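Long-range contact in methanogen homoaconitase small subunit (Methanocaldococcus jannaschii, PDB 2PKP), which forms, with its large-subunit partner, a broad-specificity hydro-lyase that interconverts homocitrate and homoisocitrate through cis-homoaconitate: residues A[5-19]-A[53-67]. Numbering follows the deposited sequence.
Sequences GRAHKFGDDVDTDAI and DVIVAGENFGCGSSR. With ZN (zinc ion), chain B.
His8 and its neighbours on strand 5-9 pair in parallel with Val54 to Val56 of strand 54-57 in the mixed sheet of the swivel domain of the aconitase family, and the chains beyond them stay together as far as a zinc site: a worked example of strand pairing carried on into loops. His8 uses both its N and its O toward strand 54-57, reaching Val54 O and Val56 N on either side of Ile55 in sequence, while Phe10 N continues the series to Val56 O. Beyond the ladder the register shifts by a residue, and Gly58 N bonds to Gly11 O and Asp13 N to Glu59 O in an irregular run of backbone bonds that ends with Thr16 N on Cys63 O; a water joins Gly11 O, Glu59 O and Val14 N.

Two carboxylates reach across to backbone amides. Asp53 OD1 takes Arg6 N at 3.1 Å from above the carboxylate plane, and its OD2 is held by Lys50 N; an alanine here would probably leave both amides without their acceptor. Asp12 OD1 receives Glu59 N on its anti side, at 2.6 Å and almost straight (178°). Within its own segment, Asp15 is the N-cap of helix 16-19, its OD1 accepting Ala18 N.

Apolar contacts are fewer. Phe61, its CG anti to the backbone N (chi1 -176°), lies alongside Val14, with CD1 3.7 Å from Val14 CB, and its CZ meets Ile19 CD1; Phe91 stacks edge-to-face on it.

The zinc ion joins the two loops through Cys63 SG at 2.2 Å and both oxygens of Asp13, with a water as a further ligand. The Asp13 carboxylate is asymmetric, OD2 standing at 2.5 Å from zinc, whereas OD1, at 2.1 Å, also accepts Asn60 ND2 at 2.8 Å, nearly in line with its C-O bond.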
loop_
_atom_site.group_PDB
_atom_site.type_symbol
_atom_site.label_atom_id
_atom_site.label_comp_id
_atom_site.label_asym_id
_atom_site.label_seq_id
_atom_site.Cartn_x
_atom_site.Cartn_y
_atom_site.Cartn_z
ATOM N N GLY A 5 -1.818 4.956 9.719
ATOM C CA GLY A 5 -3.080 4.268 9.926
ATOM C C GLY A 5 -3.394 4.061 11.394
ATOM O O GLY A 5 -2.682 4.561 12.267
ATOM N N ARG A 6 -4.460 3.319 11.669
ATOM C CA ARG A 6 -4.856 3.057 13.039
ATOM C C ARG A 6 -4.062 1.886 13.614
ATOM O O ARG A 6 -3.844 0.875 12.945
ATOM C CB ARG A 6 -6.362 2.766 13.118
ATOM C CG ARG A 6 -6.885 2.639 14.548
ATOM C CD ARG A 6 -8.393 2.395 14.589
ATOM N NE ARG A 6 -9.147 3.511 14.018
ATOM C CZ ARG A 6 -9.125 4.754 14.495
ATOM N NH1 ARG A 6 -8.391 5.051 15.560
ATOM N NH2 ARG A 6 -9.833 5.706 13.898
ATOM N N ALA A 7 -3.636 2.038 14.861
ATOM C CA ALA A 7 -2.860 1.014 15.541
ATOM C C ALA A 7 -3.747 -0.002 16.261
ATOM O O ALA A 7 -4.707 0.365 16.928
ATOM C CB ALA A 7 -1.922 1.674 16.542
ATOM N N HIS A 8 -3.425 -1.282 16.114
ATOM C CA HIS A 8 -4.173 -2.332 16.801
ATOM C C HIS A 8 -3.130 -2.937 17.721
ATOM O O HIS A 8 -2.214 -3.626 17.271
ATOM C CB HIS A 8 -4.715 -3.361 15.810
ATOM C CG HIS A 8 -5.739 -2.802 14.869
ATOM N ND1 HIS A 8 -5.406 -2.217 13.665
ATOM C CD2 HIS A 8 -7.083 -2.696 14.980
ATOM C CE1 HIS A 8 -6.502 -1.777 13.075
ATOM N NE2 HIS A 8 -7.534 -2.053 13.851
ATOM N N LYS A 9 -3.264 -2.646 19.010
ATOM C CA LYS A 9 -2.293 -3.086 19.995
ATOM C C LYS A 9 -2.515 -4.432 20.676
ATOM O O LYS A 9 -3.611 -4.749 21.131
ATOM C CB LYS A 9 -2.121 -2.008 21.067
ATOM C CG LYS A 9 -1.032 -2.368 22.050
ATOM C CD LYS A 9 -0.622 -1.227 22.943
ATOM C CE LYS A 9 0.700 -1.575 23.637
ATOM N NZ LYS A 9 1.201 -0.475 24.480
ATOM N N PHE A 10 -1.434 -5.196 20.757
ATOM C CA PHE A 10 -1.425 -6.513 21.379
ATOM C C PHE A 10 -0.258 -6.561 22.370
ATOM O O PHE A 10 0.609 -5.678 22.358
ATOM C CB PHE A 10 -1.255 -7.580 20.301
ATOM C CG PHE A 10 -2.368 -7.595 19.294
ATOM C CD1 PHE A 10 -3.480 -8.413 19.475
ATOM C CD2 PHE A 10 -2.316 -6.777 18.169
ATOM C CE1 PHE A 10 -4.526 -8.419 18.549
ATOM C CE2 PHE A 10 -3.356 -6.771 17.236
ATOM C CZ PHE A 10 -4.462 -7.593 17.424
ATOM N N GLY A 11 -0.236 -7.589 23.220
ATOM C CA GLY A 11 0.817 -7.710 24.214
ATOM C C GLY A 11 2.073 -8.454 23.801
ATOM O O GLY A 11 2.485 -8.424 22.639
ATOM N N ASP A 12 2.692 -9.116 24.775
ATOM C CA ASP A 12 3.914 -9.881 24.549
ATOM C C ASP A 12 3.638 -11.293 24.051
ATOM O O ASP A 12 2.544 -11.832 24.217
ATOM C CB ASP A 12 4.743 -9.993 25.839
ATOM C CG ASP A 12 5.246 -8.653 26.342
ATOM O OD1 ASP A 12 5.720 -7.840 25.521
ATOM O OD2 ASP A 12 5.184 -8.421 27.568
ATOM N N ASP A 13 4.656 -11.871 23.430
ATOM C CA ASP A 13 4.617 -13.232 22.925
ATOM C C ASP A 13 3.431 -13.621 22.057
ATOM O O ASP A 13 2.861 -14.700 22.233
ATOM C CB ASP A 13 4.716 -14.214 24.096
ATOM C CG ASP A 13 5.202 -15.578 23.661
ATOM O OD1 ASP A 13 6.268 -15.632 23.015
ATOM O OD2 ASP A 13 4.530 -16.589 23.962
ATOM N N VAL A 14 3.052 -12.755 21.124
ATOM C CA VAL A 14 1.954 -13.076 20.220
ATOM C C VAL A 14 2.526 -14.055 19.197
ATOM O O VAL A 14 3.215 -13.648 18.259
ATOM C CB VAL A 14 1.451 -11.831 19.491
ATOM C CG1 VAL A 14 0.362 -12.221 18.516
ATOM C CG2 VAL A 14 0.940 -10.813 20.498
ATOM N N ASP A 15 2.242 -15.344 19.374
ATOM C CA ASP A 15 2.787 -16.369 18.481
ATOM C C ASP A 15 2.015 -16.600 17.193
ATOM O O ASP A 15 0.909 -16.099 17.019
ATOM C CB ASP A 15 2.941 -17.704 19.226
ATOM C CG ASP A 15 1.610 -18.296 19.655
ATOM O OD1 ASP A 15 0.747 -18.548 18.786
ATOM O OD2 ASP A 15 1.431 -18.515 20.870
ATOM N N THR A 16 2.617 -17.374 16.296
ATOM C CA THR A 16 2.017 -17.681 15.004
ATOM C C THR A 16 0.611 -18.270 15.089
ATOM O O THR A 16 -0.219 -18.006 14.220
ATOM C CB THR A 16 2.911 -18.641 14.190
ATOM O OG1 THR A 16 3.238 -19.786 14.987
ATOM C CG2 THR A 16 4.197 -17.938 13.761
ATOM N N ASP A 17 0.337 -19.059 16.125
ATOM C CA ASP A 17 -0.993 -19.653 16.272
ATOM C C ASP A 17 -2.039 -18.607 16.621
ATOM O O ASP A 17 -3.205 -18.733 16.251
ATOM C CB ASP A 17 -0.984 -20.751 17.335
ATOM C CG ASP A 17 -0.343 -22.024 16.834
ATOM O OD1 ASP A 17 -0.825 -22.563 15.814
ATOM O OD2 ASP A 17 0.641 -22.480 17.453
ATOM N N ALA A 18 -1.615 -17.576 17.343
ATOM C CA ALA A 18 -2.512 -16.492 17.709
ATOM C C ALA A 18 -2.752 -15.671 16.444
ATOM O O ALA A 18 -3.861 -15.209 16.189
ATOM C CB ALA A 18 -1.877 -15.623 18.782
ATOM N N ILE A 19 -1.699 -15.517 15.647
ATOM C CA ILE A 19 -1.767 -14.752 14.409
ATOM C C ILE A 19 -2.637 -15.445 13.361
ATOM O O ILE A 19 -3.454 -14.806 12.696
ATOM C CB ILE A 19 -0.343 -14.517 13.838
ATOM C CG1 ILE A 19 0.454 -13.636 14.803
ATOM C CG2 ILE A 19 -0.418 -13.875 12.457
ATOM C CD1 ILE A 19 1.916 -13.492 14.436
ATOM N N ASP A 53 -3.836 -0.010 8.007
ATOM C CA ASP A 53 -3.657 -0.052 9.452
ATOM C C ASP A 53 -2.333 -0.703 9.833
ATOM O O ASP A 53 -1.616 -1.239 8.985
ATOM C CB ASP A 53 -4.814 -0.797 10.121
ATOM C CG ASP A 53 -6.064 0.049 10.220
ATOM O OD1 ASP A 53 -5.992 1.258 9.911
ATOM O OD2 ASP A 53 -7.112 -0.492 10.623
ATOM N N VAL A 54 -2.021 -0.654 11.121
ATOM C CA VAL A 54 -0.769 -1.189 11.628
ATOM C C VAL A 54 -0.975 -2.017 12.890
ATOM O O VAL A 54 -1.742 -1.641 13.774
ATOM C CB VAL A 54 0.212 -0.020 11.946
ATOM C CG1 VAL A 54 1.522 -0.548 12.494
ATOM C CG2 VAL A 54 0.448 0.809 10.685
ATOM N N ILE A 55 -0.290 -3.152 12.964
ATOM C CA ILE A 55 -0.370 -3.999 14.143
ATOM C C ILE A 55 0.768 -3.547 15.036
ATOM O O ILE A 55 1.891 -3.354 14.572
ATOM C CB ILE A 55 -0.163 -5.492 13.810
ATOM C CG1 ILE A 55 -1.383 -6.043 13.063
ATOM C CG2 ILE A 55 0.081 -6.271 15.102
ATOM C CD1 ILE A 55 -1.207 -7.463 12.580
ATOM N N VAL A 56 0.469 -3.360 16.311
ATOM C CA VAL A 56 1.463 -2.929 17.280
ATOM C C VAL A 56 1.495 -3.977 18.393
ATOM O O VAL A 56 0.449 -4.356 18.924
ATOM C CB VAL A 56 1.089 -1.534 17.833
ATOM C CG1 VAL A 56 2.093 -1.090 18.894
ATOM C CG2 VAL A 56 1.042 -0.529 16.679
ATOM N N ALA A 57 2.684 -4.468 18.733
ATOM C CA ALA A 57 2.782 -5.492 19.767
ATOM C C ALA A 57 3.965 -5.327 20.706
ATOM O O ALA A 57 4.808 -4.439 20.533
ATOM C CB ALA A 57 2.826 -6.871 19.125
ATOM N N GLY A 58 4.018 -6.205 21.700
ATOM C CA GLY A 58 5.084 -6.166 22.680
ATOM C C GLY A 58 6.305 -6.955 22.256
ATOM O O GLY A 58 6.739 -6.892 21.107
ATOM N N GLU A 59 6.852 -7.722 23.189
ATOM C CA GLU A 59 8.044 -8.514 22.921
ATOM C C GLU A 59 7.768 -9.802 22.166
ATOM O O GLU A 59 6.674 -10.366 22.237
ATOM C CB GLU A 59 8.742 -8.869 24.245
ATOM C CG GLU A 59 9.160 -7.675 25.070
ATOM C CD GLU A 59 10.454 -7.061 24.581
ATOM O OE1 GLU A 59 10.803 -7.262 23.401
ATOM O OE2 GLU A 59 11.122 -6.363 25.373
ATOM N N ASN A 60 8.775 -10.242 21.424
ATOM C CA ASN A 60 8.726 -11.505 20.706
ATOM C C ASN A 60 7.511 -11.764 19.811
ATOM O O ASN A 60 6.941 -12.857 19.825
ATOM C CB ASN A 60 8.881 -12.622 21.750
ATOM C CG ASN A 60 9.205 -13.963 21.136
ATOM O OD1 ASN A 60 9.970 -14.056 20.173
ATOM N ND2 ASN A 60 8.645 -15.018 21.711
ATOM N N PHE A 61 7.130 -10.774 19.009
ATOM C CA PHE A 61 5.993 -10.933 18.108
ATOM C C PHE A 61 6.317 -11.970 17.028
ATOM O O PHE A 61 7.427 -12.002 16.490
ATOM C CB PHE A 61 5.654 -9.598 17.433
ATOM C CG PHE A 61 4.433 -9.658 16.554
ATOM C CD1 PHE A 61 3.161 -9.523 17.102
ATOM C CD2 PHE A 61 4.554 -9.856 15.184
ATOM C CE1 PHE A 61 2.023 -9.588 16.301
ATOM C CE2 PHE A 61 3.421 -9.925 14.368
ATOM C CZ PHE A 61 2.152 -9.789 14.933
ATOM N N GLY A 62 5.336 -12.807 16.706
ATOM C CA GLY A 62 5.537 -13.823 15.685
ATOM C C GLY A 62 6.216 -15.072 16.220
ATOM O O GLY A 62 6.657 -15.928 15.458
ATOM N N CYS A 63 6.295 -15.169 17.541
ATOM C CA CYS A 63 6.921 -16.298 18.204
ATOM C C CYS A 63 6.420 -17.652 17.727
ATOM O O CYS A 63 5.261 -17.806 17.336
ATOM C CB CYS A 63 6.696 -16.215 19.715
ATOM S SG CYS A 63 7.295 -17.677 20.603
ATOM N N GLY A 64 7.314 -18.634 17.773
ATOM C CA GLY A 64 6.951 -19.982 17.393
ATOM C C GLY A 64 7.325 -20.440 16.003
ATOM O O GLY A 64 8.342 -20.039 15.430
ATOM N N SER A 65 6.460 -21.304 15.486
ATOM C CA SER A 65 6.576 -21.922 14.178
ATOM C C SER A 65 6.973 -21.112 12.949
ATOM O O SER A 65 6.722 -19.912 12.842
ATOM C CB SER A 65 5.193 -22.409 13.746
ATOM O OG SER A 65 4.629 -23.226 14.754
ATOM N N SER A 66 7.616 -21.815 12.026
ATOM C CA SER A 66 8.061 -21.256 10.761
ATOM C C SER A 66 6.910 -21.215 9.757
ATOM O O SER A 66 6.908 -21.941 8.764
ATOM C CB SER A 66 9.191 -22.158 10.259
ATOM O OG SER A 66 8.800 -23.522 10.288
ATOM N N ARG A 67 5.925 -20.364 10.034
ATOM C CA ARG A 67 4.745 -20.255 9.188
ATOM C C ARG A 67 4.694 -19.039 8.278
ATOM O O ARG A 67 4.467 -17.921 8.736
ATOM C CB ARG A 67 3.486 -20.280 10.057
ATOM C CG ARG A 67 3.476 -21.417 11.053
ATOM C CD ARG A 67 3.725 -22.748 10.351
ATOM N NE ARG A 67 3.865 -23.852 11.294
ATOM C CZ ARG A 67 4.154 -25.100 10.940
ATOM N NH1 ARG A 67 4.335 -25.403 9.663
ATOM N NH2 ARG A 67 4.262 -26.045 11.864
HETATM ZN ZN ZN B . 6.265 -17.637 22.514
HETATM O O HOH W 1 4.106 -10.007 20.820
HETATM O O HOH W 2 4.605 -18.623 22.152
#